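PDB 3T90: glucosamine 6-phosphate N-acetyltransferase from Arabidopsis thaliana, which transfers an acetyl group from acetyl-CoA to glucosamine 6-phosphate, a step in the synthesis of UDP-N-acetylglucosamine. Local coordinates for residues I20-V28 with D88-R96. Numbering follows the deposited sequence.
Sequences IELLGQLTV and DVVVDSRFR
Asp-92 OD1 is gripped by two donors on opposite faces of its carboxylate: the side-chain amide of Gln-25 and the backbone N of Arg-94. Gln-25 NE2 lies 3.2 Å from Asp-92 OD1 with an N-H...O angle of 175°; the oxygen sits in the amide plane, yet is met from above its own carboxylate, the two planes standing 88° apart. The Arg-94 bond, two residues on, closes an Asx turn. Asp-92 OD2 rests over the face of the Arg-94 guanidinium, a salt bridge of charges alone.

The same amide accepts through its other end. Ser-93 N donates to Gln-25 OE1 at 3.0 Å, in the carbonyl plane and on a lone pair. With CG anti to the carbonyl carbon (chi1 -62°) and the chain extended beyond it, Gln-25 carries its amide from the residues after helix 19-23 to the turn after strand 82-91. With an alanine here, Ser-93 N and one face of Asp-92 OD1 would probably lose these partners, weakening the tie between the 20-28 segment and the turn.

Beside these polar bonds, Val-90 points toward residues 22-26: its CG1 lies 4.0 Å from Leu-22 CG, its CG2 3.9 Å from Gln-25 CB, and its CB faces that of Leu-26. Leu-22 CD1 reaches on to Asp-92 N, at 3.4 Å, while Leu-26 CD2 lies 3.6 Å from Asp-88 CA. Lys-75 of the second subunit forms a salt bridge with Asp-88 OD1. The joined segments of this GNAT fold also carry Thr-27, Asp-88 and Val-89, probably substrate-binding by similarity to relatives.

Val-90 thus packs residues 22-26 against strand 82-91, while the Gln-25 amide, donating to a carboxylate and accepting from a backbone N-H of one turn, has its rotation fixed by both bonds.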
loop_
_atom_site.group_PDB
_atom_site.type_symbol
_atom_site.label_atom_id
_atom_site.label_comp_id
_atom_site.label_asym_id
_atom_site.label_seq_id
_atom_site.Cartn_x
_atom_site.Cartn_y
_atom_site.Cartn_z
ATOM N N ILE A 20 -15.648 6.167 12.987
ATOM C CA ILE A 20 -15.197 4.847 13.360
ATOM C C ILE A 20 -16.366 3.848 13.210
ATOM O O ILE A 20 -16.179 2.746 12.649
ATOM C CB ILE A 20 -14.669 4.860 14.813
ATOM C CG1 ILE A 20 -13.482 5.862 14.909
ATOM C CG2 ILE A 20 -14.280 3.406 15.312
ATOM C CD1 ILE A 20 -12.266 5.371 14.035
ATOM N N GLU A 21 -17.574 4.275 13.573
ATOM C CA GLU A 21 -18.763 3.417 13.356
ATOM C C GLU A 21 -18.913 3.011 11.887
ATOM O O GLU A 21 -19.219 1.828 11.622
ATOM C CB GLU A 21 -20.003 4.105 13.885
ATOM C CG GLU A 21 -19.934 4.316 15.430
ATOM C CD GLU A 21 -19.500 5.738 15.746
ATOM O OE1 GLU A 21 -18.428 6.242 15.268
ATOM O OE2 GLU A 21 -20.279 6.431 16.494
ATOM N N LEU A 22 -18.679 3.924 10.945
ATOM C CA LEU A 22 -18.812 3.598 9.531
ATOM C C LEU A 22 -17.706 2.623 9.133
ATOM O O LEU A 22 -17.990 1.655 8.373
ATOM C CB LEU A 22 -18.703 4.895 8.742
ATOM C CG LEU A 22 -18.537 4.680 7.250
ATOM C CD1 LEU A 22 -19.763 3.904 6.643
ATOM C CD2 LEU A 22 -18.290 6.031 6.518
ATOM N N LEU A 23 -16.461 2.860 9.614
ATOM C CA LEU A 23 -15.395 1.876 9.308
ATOM C C LEU A 23 -15.777 0.451 9.743
ATOM O O LEU A 23 -15.330 -0.500 9.118
ATOM C CB LEU A 23 -14.036 2.261 9.900
ATOM C CG LEU A 23 -13.397 3.498 9.261
ATOM C CD1 LEU A 23 -12.155 3.979 10.045
ATOM C CD2 LEU A 23 -13.049 3.256 7.744
ATOM N N GLY A 24 -16.552 0.340 10.815
ATOM C CA GLY A 24 -16.994 -0.951 11.331
ATOM C C GLY A 24 -17.889 -1.706 10.329
ATOM O O GLY A 24 -18.042 -2.908 10.483
ATOM N N GLN A 25 -18.425 -1.049 9.324
ATOM C CA GLN A 25 -19.167 -1.725 8.229
ATOM C C GLN A 25 -18.225 -2.379 7.212
ATOM O O GLN A 25 -18.674 -3.213 6.402
ATOM C CB GLN A 25 -20.096 -0.743 7.495
ATOM C CG GLN A 25 -21.142 -0.196 8.501
ATOM C CD GLN A 25 -22.275 0.522 7.743
ATOM O OE1 GLN A 25 -22.601 0.215 6.596
ATOM N NE2 GLN A 25 -22.851 1.521 8.386
ATOM N N LEU A 26 -16.942 -2.037 7.278
ATOM C CA LEU A 26 -15.894 -2.717 6.450
ATOM C C LEU A 26 -15.277 -3.820 7.276
ATOM O O LEU A 26 -15.302 -4.993 6.800
ATOM C CB LEU A 26 -14.851 -1.699 5.976
ATOM C CG LEU A 26 -13.682 -2.313 5.197
ATOM C CD1 LEU A 26 -14.056 -2.993 3.917
ATOM C CD2 LEU A 26 -12.714 -1.088 4.890
ATOM N N THR A 27 -14.612 -3.507 8.402
ATOM C CA THR A 27 -14.105 -4.625 9.232
ATOM C C THR A 27 -13.987 -4.139 10.674
ATOM O O THR A 27 -14.395 -3.006 11.009
ATOM C CB THR A 27 -12.811 -5.147 8.670
ATOM O OG1 THR A 27 -12.549 -6.444 9.263
ATOM C CG2 THR A 27 -11.565 -4.241 8.955
ATOM N N VAL A 28 -13.445 -4.992 11.522
ATOM C CA VAL A 28 -13.344 -4.764 12.952
ATOM C C VAL A 28 -12.579 -3.454 13.196
ATOM O O VAL A 28 -11.485 -3.247 12.650
ATOM C CB VAL A 28 -12.531 -5.915 13.577
ATOM C CG1 VAL A 28 -12.255 -5.657 15.087
ATOM C CG2 VAL A 28 -13.187 -7.263 13.301
ATOM N N ASP A 88 -9.551 1.189 2.604
ATOM C CA ASP A 88 -10.567 1.540 3.606
ATOM C C ASP A 88 -11.731 2.322 3.022
ATOM O O ASP A 88 -12.212 3.326 3.582
ATOM C CB ASP A 88 -9.906 2.242 4.813
ATOM C CG ASP A 88 -8.840 1.399 5.545
ATOM O OD1 ASP A 88 -8.747 0.176 5.208
ATOM O OD2 ASP A 88 -8.152 1.976 6.359
ATOM N N VAL A 89 -12.138 1.883 1.831
ATOM C CA VAL A 89 -13.338 2.443 1.131
ATOM C C VAL A 89 -14.622 1.792 1.629
ATOM O O VAL A 89 -14.767 0.587 1.616
ATOM C CB VAL A 89 -13.184 2.235 -0.363
ATOM C CG1 VAL A 89 -14.453 2.804 -1.061
ATOM C CG2 VAL A 89 -11.915 2.977 -0.946
ATOM N N VAL A 90 -15.540 2.617 2.165
ATOM C CA VAL A 90 -16.798 2.027 2.709
ATOM C C VAL A 90 -17.878 3.092 2.614
ATOM O O VAL A 90 -17.624 4.281 2.780
ATOM C CB VAL A 90 -16.591 1.447 4.148
ATOM C CG1 VAL A 90 -16.182 2.418 5.027
ATOM C CG2 VAL A 90 -17.898 0.829 4.686
ATOM N N VAL A 91 -19.063 2.648 2.188
ATOM C CA VAL A 91 -20.264 3.488 2.143
ATOM C C VAL A 91 -21.260 2.930 3.119
ATOM O O VAL A 91 -21.490 1.710 3.142
ATOM C CB VAL A 91 -20.834 3.509 0.713
ATOM C CG1 VAL A 91 -22.106 4.451 0.653
ATOM C CG2 VAL A 91 -19.817 3.996 -0.182
ATOM N N ASP A 92 -21.859 3.790 3.946
ATOM C CA ASP A 92 -22.928 3.352 4.879
ATOM C C ASP A 92 -24.019 2.613 4.067
ATOM O O ASP A 92 -24.441 3.124 3.026
ATOM C CB ASP A 92 -23.464 4.574 5.606
ATOM C CG ASP A 92 -24.343 4.207 6.789
ATOM O OD1 ASP A 92 -25.038 3.184 6.822
ATOM O OD2 ASP A 92 -24.401 5.046 7.685
ATOM N N SER A 93 -24.439 1.470 4.583
ATOM C CA SER A 93 -25.429 0.622 3.909
ATOM C C SER A 93 -26.724 1.434 3.640
ATOM O O SER A 93 -27.365 1.226 2.586
ATOM C CB SER A 93 -25.695 -0.653 4.727
ATOM O OG SER A 93 -26.123 -0.319 6.039
ATOM N N ARG A 94 -27.055 2.366 4.526
ATOM C CA ARG A 94 -28.240 3.237 4.325
ATOM C C ARG A 94 -28.139 4.039 3.026
ATOM O O ARG A 94 -29.157 4.473 2.435
ATOM C CB ARG A 94 -28.369 4.316 5.414
ATOM C CG ARG A 94 -28.263 3.974 6.876
ATOM C CD ARG A 94 -28.880 5.112 7.755
ATOM N NE ARG A 94 -27.938 6.099 8.312
ATOM C CZ ARG A 94 -27.007 5.845 9.252
ATOM N NH1 ARG A 94 -26.823 4.604 9.724
ATOM N NH2 ARG A 94 -26.223 6.838 9.707
ATOM N N PHE A 95 -26.928 4.365 2.614
ATOM C CA PHE A 95 -26.724 5.312 1.536
ATOM C C PHE A 95 -26.160 4.627 0.321
ATOM O O PHE A 95 -25.521 5.266 -0.497
ATOM C CB PHE A 95 -25.783 6.477 1.973
ATOM C CG PHE A 95 -26.345 7.381 3.088
ATOM C CD1 PHE A 95 -27.485 8.192 2.863
ATOM C CD2 PHE A 95 -25.711 7.474 4.343
ATOM C CE1 PHE A 95 -27.983 8.984 3.853
ATOM C CE2 PHE A 95 -26.213 8.307 5.336
ATOM C CZ PHE A 95 -27.368 9.071 5.077
ATOM N N ARG A 96 -26.332 3.315 0.197
ATOM C CA ARG A 96 -25.815 2.633 -0.993
ATOM C C ARG A 96 -26.733 2.975 -2.192
ATOM O O ARG A 96 -27.866 3.373 -1.974
ATOM C CB ARG A 96 -25.534 1.146 -0.720
ATOM C CG ARG A 96 -24.431 1.014 0.402
ATOM C CD ARG A 96 -23.614 -0.269 0.423
ATOM N NE ARG A 96 -22.805 -0.227 1.625
ATOM C CZ ARG A 96 -22.537 -1.237 2.465
ATOM N NH1 ARG A 96 -23.055 -2.455 2.233
ATOM N NH2 ARG A 96 -21.752 -1.011 3.573
#